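N-acetyl-beta-D glucosaminidase (Rhizomucor miehei CAU432, PDB 4ZM6) probably hydrolyses beta-N-acetylglucosaminides through a glycoside hydrolase family 3 domain and carries an acetyl-CoA-binding glucosamine N-acetyltransferase region in the same chain. Local coordinates at residues R149-D154 / L163-G168; L157-G162 / F213-E218; C224-M229 / A334-Q339. All blocks are in the same frame, centred on the assembly; numbering follows the deposited sequence.

Contact 1 (R149-D154 / L163-G168)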
ATOM      1  N   ARG A 149      25.481  -6.007   2.516  1.00 51.31           N
ATOM      2  CA  ARG A 149      25.259  -4.579   2.725  1.00 51.22           C
ATOM      3  C   ARG A 149      23.792  -4.197   2.512  1.00 50.71           C
ATOM      4  O   ARG A 149      23.356  -3.143   2.970  1.00 51.84           O
ATOM      5  CB  ARG A 149      26.143  -3.758   1.783  1.00 50.90           C
ATOM      6  CG  ARG A 149      27.634  -3.934   2.021  1.00 51.88           C
ATOM      7  CD  ARG A 149      28.449  -3.310   0.900  1.00 52.78           C
ATOM      8  NE  ARG A 149      28.348  -1.852   0.883  1.00 53.43           N
ATOM      9  CZ  ARG A 149      28.788  -1.072  -0.102  1.00 53.30           C
ATOM     10  NH1 ARG A 149      29.378  -1.599  -1.172  1.00 53.23           N
ATOM     11  NH2 ARG A 149      28.631   0.245  -0.020  1.00 53.73           N
ATOM     12  N   SER A 150      23.045  -5.034   1.795  1.00 48.50           N
ATOM     13  CA  SER A 150      21.605  -4.840   1.650  1.00 47.64           C
ATOM     14  C   SER A 150      20.863  -5.615   2.734  1.00 46.43           C
ATOM     15  O   SER A 150      21.298  -6.688   3.137  1.00 44.41           O
ATOM     16  CB  SER A 150      21.132  -5.293   0.268  1.00 47.47           C
ATOM     17  OG  SER A 150      19.715  -5.357   0.207  1.00 45.72           O
ATOM     18  N   TYR A 151      19.737  -5.075   3.192  1.00 46.87           N
ATOM     19  CA  TYR A 151      18.950  -5.721   4.246  1.00 46.69           C
ATOM     20  C   TYR A 151      18.344  -7.041   3.766  1.00 46.15           C
ATOM     21  O   TYR A 151      18.070  -7.932   4.580  1.00 44.24           O
ATOM     22  CB  TYR A 151      17.828  -4.804   4.742  1.00 47.32           C
ATOM     23  CG  TYR A 151      18.287  -3.497   5.362  1.00 47.23           C
ATOM     24  CD1 TYR A 151      18.837  -3.462   6.643  1.00 46.97           C
ATOM     25  CD2 TYR A 151      18.151  -2.294   4.673  1.00 47.31           C
ATOM     26  CE1 TYR A 151      19.244  -2.265   7.215  1.00 47.65           C
ATOM     27  CE2 TYR A 151      18.556  -1.091   5.232  1.00 47.98           C
ATOM     28  CZ  TYR A 151      19.101  -1.079   6.504  1.00 48.53           C
ATOM     29  OH  TYR A 151      19.504   0.117   7.057  1.00 48.70           O
ATOM     30  N   GLY A 152      18.119  -7.158   2.456  1.00 44.77           N
ATOM     31  CA  GLY A 152      17.606  -8.398   1.885  1.00 43.81           C
ATOM     32  C   GLY A 152      16.946  -8.259   0.523  1.00 44.25           C
ATOM     33  O   GLY A 152      17.120  -7.265  -0.178  1.00 43.93           O
ATOM     34  N   GLN A 153      16.152  -9.271   0.190  1.00 45.74           N
ATOM     35  CA  GLN A 153      15.570  -9.469  -1.137  1.00 47.17           C
ATOM     36  C   GLN A 153      14.267  -8.713  -1.350  1.00 47.33           C
ATOM     37  O   GLN A 153      13.949  -8.320  -2.471  1.00 47.92           O
ATOM     38  CB  GLN A 153      15.286 -10.957  -1.294  1.00 49.09           C
ATOM     39  CG  GLN A 153      15.004 -11.434  -2.696  1.00 51.03           C
ATOM     40  CD  GLN A 153      14.995 -12.947  -2.750  1.00 53.72           C
ATOM     41  OE1 GLN A 153      14.183 -13.596  -2.088  1.00 57.02           O
ATOM     42  NE2 GLN A 153      15.920 -13.519  -3.507  1.00 55.25           N
ATOM     43  N   ASP A 154      13.509  -8.548  -0.273  1.00 48.24           N
ATOM     44  CA  ASP A 154      12.199  -7.908  -0.309  1.00 50.40           C
ATOM     45  C   ASP A 154      12.327  -6.384  -0.159  1.00 51.24           C
ATOM     46  O   ASP A 154      12.792  -5.909   0.878  1.00 50.61           O
ATOM     47  CB  ASP A 154      11.344  -8.478   0.827  1.00 52.41           C
ATOM     48  CG  ASP A 154       9.935  -7.924   0.853  1.00 51.62           C
ATOM     49  OD1 ASP A 154       9.548  -7.184  -0.069  1.00 52.06           O
ATOM     50  OD2 ASP A 154       9.210  -8.239   1.815  1.00 53.69           O
ATOM     51  N   LEU A 163      14.316   3.142   6.722  1.00 53.06           N
ATOM     52  CA  LEU A 163      13.690   4.224   7.498  1.00 54.43           C
ATOM     53  C   LEU A 163      14.171   4.234   8.940  1.00 53.69           C
ATOM     54  O   LEU A 163      14.520   5.283   9.476  1.00 56.24           O
ATOM     55  CB  LEU A 163      12.162   4.078   7.524  1.00 56.27           C
ATOM     56  CG  LEU A 163      11.318   5.056   6.711  1.00 57.79           C
ATOM     57  CD1 LEU A 163      11.379   4.753   5.221  1.00 60.08           C
ATOM     58  CD2 LEU A 163       9.884   4.991   7.206  1.00 58.37           C
ATOM     59  N   ALA A 164      14.163   3.058   9.561  1.00 51.50           N
ATOM     60  CA  ALA A 164      14.494   2.921  10.971  1.00 50.66           C
ATOM     61  C   ALA A 164      15.890   3.433  11.276  1.00 50.67           C
ATOM     62  O   ALA A 164      16.103   4.072  12.304  1.00 49.43           O
ATOM     63  CB  ALA A 164      14.367   1.468  11.398  1.00 50.94           C
ATOM     64  N   GLN A 165      16.833   3.151  10.379  1.00 52.30           N
ATOM     65  CA  GLN A 165      18.232   3.535  10.575  1.00 52.14           C
ATOM     66  C   GLN A 165      18.457   5.012  10.277  1.00 51.93           C
ATOM     67  O   GLN A 165      19.195   5.681  10.996  1.00 53.30           O
ATOM     68  CB  GLN A 165      19.161   2.666   9.723  1.00 52.47           C
ATOM     69  CG  GLN A 165      19.282   1.232  10.219  1.00 53.08           C
ATOM     70  CD  GLN A 165      20.666   0.641   9.993  1.00 52.47           C
ATOM     71  OE1 GLN A 165      21.212   0.705   8.890  1.00 53.21           O
ATOM     72  NE2 GLN A 165      21.241   0.065  11.043  1.00 50.93           N
ATOM     73  N   VAL A 166      17.824   5.515   9.221  1.00 51.71           N
ATOM     74  CA  VAL A 166      17.833   6.948   8.927  1.00 51.64           C
ATOM     75  C   VAL A 166      17.315   7.737  10.134  1.00 52.42           C
ATOM     76  O   VAL A 166      17.909   8.737  10.526  1.00 53.48           O
ATOM     77  CB  VAL A 166      16.982   7.274   7.685  1.00 51.82           C
ATOM     78  CG1 VAL A 166      16.785   8.779   7.538  1.00 52.03           C
ATOM     79  CG2 VAL A 166      17.630   6.693   6.434  1.00 52.03           C
ATOM     80  N   GLU A 167      16.210   7.285  10.720  1.00 52.70           N
ATOM     81  CA  GLU A 167      15.748   7.838  11.988  1.00 53.64           C
ATOM     82  C   GLU A 167      16.871   7.737  13.016  1.00 54.60           C
ATOM     83  O   GLU A 167      17.346   8.747  13.520  1.00 56.17           O
ATOM     84  CB  GLU A 167      14.484   7.113  12.496  1.00 52.54           C
ATOM     85  CG  GLU A 167      14.178   7.338  13.977  1.00 51.58           C
ATOM     86  CD  GLU A 167      12.779   6.913  14.389  1.00 50.80           C
ATOM     87  OE1 GLU A 167      12.496   6.891  15.601  1.00 49.65           O
ATOM     88  OE2 GLU A 167      11.951   6.602  13.515  1.00 52.29           O
ATOM     89  N   GLY A 168      17.307   6.516  13.300  1.00 55.73           N
ATOM     90  CA  GLY A 168      18.319   6.273  14.328  1.00 57.28           C
ATOM     91  C   GLY A 168      19.542   7.168  14.230  1.00 58.00           C
ATOM     92  O   GLY A 168      19.947   7.786  15.217  1.00 57.77           O
TER
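Tyr151 donates its phenol hydrogen to the side-chain amide of Gln165, OH to OE1 2.6 Å, and this one bond carries the contact. The backbones stay well apart, 11.2 Å from Tyr151 CA to Gln165 CA, and the long side chains bridge the interval. OE1 lies at the edge of the tyrosine ring, near its plane; relative to the amide, the hydroxyl stands above the carbonyl plane, 41° out of it, with a C=O...O angle of 109°. Ring and amide planes are nearly perpendicular, 80° apart. A bend at chi2 folds the glutamine chain, and its CG also comes within 3.4 Å of Tyr151 OH. The other end of the amide is held too: NE2 makes a weak hydrogen bond to Ala111 O, so the two ends together restrict its rotation.

Both touching residues are buried. Asn99 packs on both side chains, and Leu102, Val114 and Ala115 of helices 99-105 and 108-125 close in on the glutamine. The far end of 149-154 is looser. Gln153 is partly exposed and Asp154 faces solvent, where its OD1 caps the start of helix 155-171 by accepting from Glu156 N. Flanking the tyrosine, Ser150 OG accepts from Gly152 N (3.3 Å) in an ST turn around that residue. The arrangement is a loop-to-helix tie within one beta-alpha unit of the TIM barrel of glycoside hydrolase family 3: the loop after strand 129-130 is bonded back to the helix that follows it.

Contact 2 (L157-G162 / F213-E218)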
ATOM      1  N   LEU A 157      10.944  -4.979   3.119  1.00 56.67           N
ATOM      2  CA  LEU A 157      11.845  -5.191   4.248  1.00 55.25           C
ATOM      3  C   LEU A 157      12.997  -4.182   4.236  1.00 54.07           C
ATOM      4  O   LEU A 157      13.407  -3.696   5.285  1.00 55.45           O
ATOM      5  CB  LEU A 157      12.394  -6.620   4.237  1.00 56.38           C
ATOM      6  CG  LEU A 157      13.475  -7.008   5.253  1.00 57.80           C
ATOM      7  CD1 LEU A 157      13.121  -6.616   6.677  1.00 58.50           C
ATOM      8  CD2 LEU A 157      13.734  -8.506   5.187  1.00 59.00           C
ATOM      9  N   VAL A 158      13.503  -3.855   3.050  1.00 50.50           N
ATOM     10  CA  VAL A 158      14.582  -2.882   2.927  1.00 48.58           C
ATOM     11  C   VAL A 158      14.094  -1.487   3.332  1.00 48.73           C
ATOM     12  O   VAL A 158      14.824  -0.728   3.958  1.00 50.19           O
ATOM     13  CB  VAL A 158      15.171  -2.875   1.497  1.00 48.29           C
ATOM     14  CG1 VAL A 158      16.164  -1.735   1.310  1.00 48.20           C
ATOM     15  CG2 VAL A 158      15.846  -4.208   1.194  1.00 48.09           C
ATOM     16  N   ALA A 159      12.854  -1.160   2.988  1.00 49.47           N
ATOM     17  CA  ALA A 159      12.262   0.122   3.364  1.00 49.38           C
ATOM     18  C   ALA A 159      12.087   0.213   4.867  1.00 50.22           C
ATOM     19  O   ALA A 159      12.509   1.184   5.502  1.00 50.40           O
ATOM     20  CB  ALA A 159      10.916   0.293   2.681  1.00 50.29           C
ATOM     21  N   ARG A 160      11.450  -0.816   5.416  1.00 51.06           N
ATOM     22  CA  ARG A 160      11.179  -0.926   6.844  1.00 51.49           C
ATOM     23  C   ARG A 160      12.444  -0.669   7.662  1.00 51.53           C
ATOM     24  O   ARG A 160      12.446   0.170   8.566  1.00 51.91           O
ATOM     25  CB  ARG A 160      10.635  -2.323   7.150  1.00 52.62           C
ATOM     26  CG  ARG A 160       9.896  -2.451   8.469  1.00 54.72           C
ATOM     27  CD  ARG A 160      10.013  -3.862   9.031  1.00 55.94           C
ATOM     28  NE  ARG A 160       9.740  -4.886   8.028  1.00 56.06           N
ATOM     29  CZ  ARG A 160      10.118  -6.161   8.121  1.00 57.27           C
ATOM     30  NH1 ARG A 160      10.798  -6.606   9.180  1.00 56.61           N
ATOM     31  NH2 ARG A 160       9.822  -7.001   7.135  1.00 57.85           N
ATOM     32  N   MET A 161      13.517  -1.382   7.314  1.00 50.86           N
ATOM     33  CA  MET A 161      14.779  -1.302   8.047  1.00 48.87           C
ATOM     34  C   MET A 161      15.519  -0.006   7.722  1.00 49.01           C
ATOM     35  O   MET A 161      16.156   0.585   8.593  1.00 49.17           O
ATOM     36  CB  MET A 161      15.677  -2.495   7.720  1.00 47.12           C
ATOM     37  CG  MET A 161      15.080  -3.877   7.977  1.00 47.34           C
ATOM     38  SD  MET A 161      14.566  -4.303   9.657  1.00 46.89           S
ATOM     39  CE  MET A 161      15.964  -3.701  10.557  1.00 48.87           C
ATOM     40  N   GLY A 162      15.437   0.426   6.467  1.00 49.97           N
ATOM     41  CA  GLY A 162      16.096   1.653   6.018  1.00 50.39           C
ATOM     42  C   GLY A 162      15.624   2.882   6.776  1.00 52.43           C
ATOM     43  O   GLY A 162      16.432   3.585   7.390  1.00 51.90           O
ATOM     44  N   PHE A 213      13.540   3.697  -1.655  1.00 50.90           N
ATOM     45  CA  PHE A 213      13.850   5.121  -1.840  1.00 52.29           C
ATOM     46  C   PHE A 213      12.590   5.977  -1.753  1.00 53.16           C
ATOM     47  O   PHE A 213      12.580   7.019  -1.099  1.00 51.20           O
ATOM     48  CB  PHE A 213      14.549   5.371  -3.181  1.00 51.64           C
ATOM     49  CG  PHE A 213      15.963   4.863  -3.233  1.00 52.28           C
ATOM     50  CD1 PHE A 213      17.001   5.614  -2.711  1.00 52.20           C
ATOM     51  CD2 PHE A 213      16.254   3.633  -3.802  1.00 53.18           C
ATOM     52  CE1 PHE A 213      18.303   5.149  -2.754  1.00 52.10           C
ATOM     53  CE2 PHE A 213      17.551   3.160  -3.848  1.00 52.34           C
ATOM     54  CZ  PHE A 213      18.578   3.921  -3.324  1.00 52.05           C
ATOM     55  N   LYS A 214      11.529   5.528  -2.413  1.00 55.58           N
ATOM     56  CA  LYS A 214      10.259   6.239  -2.384  1.00 57.85           C
ATOM     57  C   LYS A 214       9.753   6.354  -0.956  1.00 56.83           C
ATOM     58  O   LYS A 214       9.329   7.426  -0.527  1.00 57.76           O
ATOM     59  CB  LYS A 214       9.207   5.530  -3.242  1.00 59.79           C
ATOM     60  CG  LYS A 214       7.935   6.344  -3.422  1.00 63.73           C
ATOM     61  CD  LYS A 214       6.724   5.479  -3.730  1.00 66.69           C
ATOM     62  CE  LYS A 214       5.471   6.330  -3.867  1.00 67.97           C
ATOM     63  NZ  LYS A 214       4.468   5.696  -4.765  1.00 70.07           N
ATOM     64  N   LYS A 215       9.803   5.246  -0.226  1.00 55.47           N
ATOM     65  CA  LYS A 215       9.284   5.207   1.131  1.00 56.93           C
ATOM     66  C   LYS A 215      10.067   6.130   2.067  1.00 56.80           C
ATOM     67  O   LYS A 215       9.482   6.770   2.937  1.00 59.68           O
ATOM     68  CB  LYS A 215       9.269   3.769   1.653  1.00 58.58           C
ATOM     69  CG  LYS A 215       8.570   3.603   2.996  1.00 63.24           C
ATOM     70  CD  LYS A 215       7.787   2.295   3.077  1.00 66.29           C
ATOM     71  CE  LYS A 215       7.526   1.866   4.518  1.00 68.51           C
ATOM     72  NZ  LYS A 215       8.647   1.090   5.125  1.00 68.81           N
ATOM     73  N   ALA A 216      11.379   6.214   1.871  1.00 57.44           N
ATOM     74  CA  ALA A 216      12.221   7.093   2.678  1.00 56.47           C
ATOM     75  C   ALA A 216      11.900   8.557   2.400  1.00 58.21           C
ATOM     76  O   ALA A 216      11.685   9.337   3.330  1.00 58.89           O
ATOM     77  CB  ALA A 216      13.690   6.809   2.409  1.00 55.73           C
ATOM     78  N   LEU A 217      11.851   8.922   1.123  1.00 60.50           N
ATOM     79  CA  LEU A 217      11.535  10.298   0.725  1.00 62.55           C
ATOM     80  C   LEU A 217      10.173  10.763   1.249  1.00 64.45           C
ATOM     81  O   LEU A 217      10.010  11.929   1.600  1.00 67.26           O
ATOM     82  CB  LEU A 217      11.570  10.444  -0.799  1.00 63.33           C
ATOM     83  CG  LEU A 217      12.907  10.180  -1.507  1.00 64.30           C
ATOM     84  CD1 LEU A 217      12.797  10.503  -2.992  1.00 64.64           C
ATOM     85  CD2 LEU A 217      14.042  10.961  -0.862  1.00 63.93           C
ATOM     86  N   GLU A 218       9.209   9.847   1.309  1.00 65.37           N
ATOM     87  CA  GLU A 218       7.861  10.161   1.788  1.00 64.03           C
ATOM     88  C   GLU A 218       7.693  10.095   3.313  1.00 65.02           C
ATOM     89  O   GLU A 218       6.615  10.394   3.821  1.00 67.24           O
ATOM     90  CB  GLU A 218       6.844   9.220   1.140  1.00 63.49           C
ATOM     91  CG  GLU A 218       6.606   9.482  -0.337  1.00 64.30           C
ATOM     92  CD  GLU A 218       5.519   8.595  -0.917  1.00 64.50           C
ATOM     93  OE1 GLU A 218       5.025   8.899  -2.024  1.00 62.34           O
ATOM     94  OE2 GLU A 218       5.161   7.593  -0.261  1.00 65.61           O
TER
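Lys215 starts toward Ala159 with CG turned opposite its own backbone N (chi1 -172°), then bends at chi2 (143°) and again at chi4 (-85°), which lays its hydrocarbon chain along the alanine methyl. Ala159 CB meets Lys215 CD at 3.7 Å and NZ at 3.4 Å, with Lys215 CB 4.0 Å away. The small alanine lets the helices come close, 6.3 Å between Ala159 CA and Lys215 CA. The ammonium ends beside the backbone of the next residue, but Arg160 N and Lys215 NZ, 3.4 Å apart, are both donors and form no bond. The helices 155-171 and 211-217 belong to the TIM-barrel domain, and the seam between them meets helix 627-642 of the acetyltransferase part: Lys215 touches Glu641 and Arg160 touches Glu637. Arg160 itself leads away from Lys215, and Leu157 CD1 lies over one face of its guanidinium, offset toward the rim. The two cationic groups remain 6.7 Å apart, NE of Arg160 to NZ of Lys215. The neighbouring glutamates probably ease what repulsion is left, and Glu156 adds a long, weak ion pair to the lysine.

Contact 3 (C224-M229 / A334-Q339)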
ATOM      1  N   CYS A 224      12.844  10.767   7.397  1.00 59.94           N
ATOM      2  CA  CYS A 224      13.149  11.183   6.031  1.00 60.04           C
ATOM      3  C   CYS A 224      14.619  11.578   5.967  1.00 59.89           C
ATOM      4  O   CYS A 224      15.084  12.341   6.817  1.00 60.13           O
ATOM      5  CB  CYS A 224      12.275  12.358   5.603  1.00 60.86           C
ATOM      6  SG  CYS A 224      12.621  12.954   3.928  1.00 62.76           S
ATOM      7  N   PRO A 225      15.359  11.062   4.967  1.00 58.54           N
ATOM      8  CA  PRO A 225      16.798  11.310   4.941  1.00 58.22           C
ATOM      9  C   PRO A 225      17.134  12.728   4.506  1.00 58.11           C
ATOM     10  O   PRO A 225      16.341  13.374   3.819  1.00 58.39           O
ATOM     11  CB  PRO A 225      17.312  10.291   3.926  1.00 57.70           C
ATOM     12  CG  PRO A 225      16.170  10.081   3.001  1.00 57.97           C
ATOM     13  CD  PRO A 225      14.919  10.262   3.810  1.00 58.27           C
ATOM     14  N   THR A 226      18.323  13.183   4.885  1.00 57.46           N
ATOM     15  CA  THR A 226      18.747  14.559   4.665  1.00 56.33           C
ATOM     16  C   THR A 226      19.553  14.684   3.381  1.00 55.11           C
ATOM     17  O   THR A 226      19.713  15.790   2.864  1.00 60.23           O
ATOM     18  CB  THR A 226      19.578  15.089   5.849  1.00 55.80           C
ATOM     19  OG1 THR A 226      20.578  14.131   6.217  1.00 55.59           O
ATOM     20  CG2 THR A 226      18.682  15.364   7.043  1.00 56.44           C
ATOM     21  N   SER A 227      20.062  13.559   2.877  1.00 51.97           N
ATOM     22  CA  SER A 227      20.700  13.515   1.566  1.00 52.07           C
ATOM     23  C   SER A 227      20.465  12.177   0.857  1.00 51.89           C
ATOM     24  O   SER A 227      20.113  11.173   1.483  1.00 51.08           O
ATOM     25  CB  SER A 227      22.204  13.787   1.685  1.00 51.84           C
ATOM     26  OG  SER A 227      22.924  12.609   2.004  1.00 50.58           O
ATOM     27  N   VAL A 228      20.661  12.186  -0.458  1.00 52.35           N
ATOM     28  CA  VAL A 228      20.547  10.990  -1.287  1.00 53.67           C
ATOM     29  C   VAL A 228      21.805  10.854  -2.142  1.00 53.22           C
ATOM     30  O   VAL A 228      22.238  11.819  -2.761  1.00 51.49           O
ATOM     31  CB  VAL A 228      19.315  11.069  -2.212  1.00 54.90           C
ATOM     32  CG1 VAL A 228      19.268   9.876  -3.162  1.00 55.37           C
ATOM     33  CG2 VAL A 228      18.035  11.149  -1.391  1.00 55.31           C
ATOM     34  N   MET A 229      22.385   9.657  -2.177  1.00 54.08           N
ATOM     35  CA  MET A 229      23.578   9.411  -2.980  1.00 53.92           C
ATOM     36  C   MET A 229      23.244   8.643  -4.263  1.00 55.48           C
ATOM     37  O   MET A 229      22.557   7.619  -4.235  1.00 55.74           O
ATOM     38  CB  MET A 229      24.617   8.635  -2.174  1.00 53.22           C
ATOM     39  CG  MET A 229      25.972   8.519  -2.862  1.00 51.67           C
ATOM     40  SD  MET A 229      27.062   7.355  -2.033  1.00 49.14           S
ATOM     41  CE  MET A 229      27.493   8.303  -0.580  1.00 50.98           C
ATOM     42  N   ALA A 334      23.689  24.802   2.914  1.00 75.05           N
ATOM     43  CA  ALA A 334      23.588  25.673   4.085  1.00 77.08           C
ATOM     44  C   ALA A 334      22.512  25.147   5.038  1.00 78.63           C
ATOM     45  O   ALA A 334      22.772  24.946   6.226  1.00 77.30           O
ATOM     46  CB  ALA A 334      23.276  27.101   3.665  1.00 75.73           C
ATOM     47  N   GLN A 335      21.314  24.914   4.503  1.00 78.23           N
ATOM     48  CA  GLN A 335      20.214  24.325   5.274  1.00 78.52           C
ATOM     49  C   GLN A 335      20.640  23.038   5.983  1.00 74.45           C
ATOM     50  O   GLN A 335      20.365  22.857   7.172  1.00 71.96           O
ATOM     51  CB  GLN A 335      19.005  24.045   4.366  1.00 81.41           C
ATOM     52  CG  GLN A 335      18.098  25.251   4.149  1.00 83.74           C
ATOM     53  CD  GLN A 335      17.282  25.161   2.865  1.00 86.94           C
ATOM     54  OE1 GLN A 335      17.831  25.002   1.774  1.00 87.40           O
ATOM     55  NE2 GLN A 335      15.964  25.280   2.990  1.00 88.74           N
ATOM     56  N   LEU A 336      21.318  22.155   5.251  1.00 71.64           N
ATOM     57  CA  LEU A 336      21.764  20.883   5.807  1.00 69.86           C
ATOM     58  C   LEU A 336      22.759  21.097   6.942  1.00 71.39           C
ATOM     59  O   LEU A 336      22.647  20.469   7.992  1.00 74.75           O
ATOM     60  CB  LEU A 336      22.378  19.991   4.719  1.00 67.39           C
ATOM     61  CG  LEU A 336      22.825  18.588   5.157  1.00 65.39           C
ATOM     62  CD1 LEU A 336      21.743  17.882   5.953  1.00 65.12           C
ATOM     63  CD2 LEU A 336      23.225  17.739   3.964  1.00 64.42           C
ATOM     64  N   LYS A 337      23.719  21.991   6.739  1.00 73.11           N
ATOM     65  CA  LYS A 337      24.676  22.337   7.794  1.00 74.27           C
ATOM     66  C   LYS A 337      23.996  22.971   9.010  1.00 72.95           C
ATOM     67  O   LYS A 337      24.322  22.639  10.145  1.00 72.45           O
ATOM     68  CB  LYS A 337      25.775  23.262   7.257  1.00 75.40           C
ATOM     69  CG  LYS A 337      26.790  22.547   6.378  1.00 75.33           C
ATOM     70  CD  LYS A 337      28.079  23.333   6.238  1.00 76.07           C
ATOM     71  CE  LYS A 337      29.105  22.544   5.441  1.00 78.08           C
ATOM     72  NZ  LYS A 337      30.490  23.038   5.653  1.00 79.01           N
ATOM     73  N   ASP A 338      23.045  23.871   8.769  1.00 74.12           N
ATOM     74  CA  ASP A 338      22.306  24.529   9.854  1.00 74.68           C
ATOM     75  C   ASP A 338      21.475  23.547  10.681  1.00 77.41           C
ATOM     76  O   ASP A 338      21.211  23.795  11.859  1.00 78.42           O
ATOM     77  CB  ASP A 338      21.396  25.635   9.305  1.00 73.48           C
ATOM     78  CG  ASP A 338      22.174  26.834   8.780  1.00 72.86           C
ATOM     79  OD1 ASP A 338      23.309  27.067   9.241  1.00 73.31           O
ATOM     80  OD2 ASP A 338      21.650  27.551   7.905  1.00 70.98           O
ATOM     81  N   GLN A 339      21.059  22.443  10.063  1.00 77.79           N
ATOM     82  CA  GLN A 339      20.303  21.407  10.763  1.00 74.71           C
ATOM     83  C   GLN A 339      21.167  20.666  11.784  1.00 72.37           C
ATOM     84  O   GLN A 339      20.682  20.288  12.846  1.00 72.88           O
ATOM     85  CB  GLN A 339      19.699  20.412   9.760  1.00 74.44           C
ATOM     86  CG  GLN A 339      18.608  19.523  10.353  1.00 75.73           C
ATOM     87  CD  GLN A 339      17.986  18.560   9.350  1.00 75.71           C
ATOM     88  OE1 GLN A 339      17.552  17.464   9.716  1.00 76.50           O
ATOM     89  NE2 GLN A 339      17.932  18.964   8.082  1.00 73.41           N
TER
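The side-chain amide of Gln339 is the one flat group that touches Thr226, and the threonine methyl reaches it from the OE1/NE2 end, neither centred over a face nor lying in the amide plane. CG2 of Thr226 stands 3.6 Å from OE1 and 3.8 Å from NE2 of Gln339, so it meets both polar atoms about equally in plain van der Waals contact. The glutamine chain runs out fully extended beyond CG (chi2 179°), and that length brings the amide from the helix to the methyl. One turn earlier Leu336 supplies the greasier half. Its CD1 packs on CB of Thr226 at 3.5 Å, and CD2 approaches the carbonyl O of Thr226 at 4.2 Å; the two side chains cross at about a right angle. The threonine therefore offers its branch point to leucine and its methyl to glutamine. Its hydroxyl, placed by chi1 of 47°, passes 3.9 Å from Leu336 CD1 and hydrogen-bonds to the backbone N of Thr176. Leu336 is buried, whereas Gln339 lies at the exposed margin.

Thr226 directly precedes strand 227-230, in the middle of the parallel run 178-181, 227-230 and 264-267. Ser227, next along, bonds through OG to Thr176 O and Ser177 OG beside strand 178-181. Leu336 also touches Val264 and Phe76, the first residues of strands 264-267 and 76-79, while Lys337 NZ bonds to Gly40 O and Pro74 O just ahead of strands 41-44 and 76-79. Helix 323-340 thus packs across the N-terminal ends of strands 41-44, 76-79, 227-230 and 264-267.

How the contacts relate
Contacts 1 and 2 share helix 155-171 and lie with centres about 7 Å apart. Tyr151 CD1 packs on Met161 CB at 3.5 Å, and Leu163 CD1 reaches Ala216 CA. Contact 3 is farther off, its centre about 17 Å from that of contact 2 and about 19 Å from that of contact 1, yet it still touches both: Pro225 CD meets Ala216 O at 3.4 Å, and Pro225 CA meets Val166 CG1 at 3.6 Å. Of the three, contact 2 is the one near the acetyl-CoA site, without touching the cofactor: the Arg160 side chain is about 9 Å from that of Thr629 and about 13 Å from the bound acetyl-CoA. Contacts 1 and 3 lie away from the annotated sites.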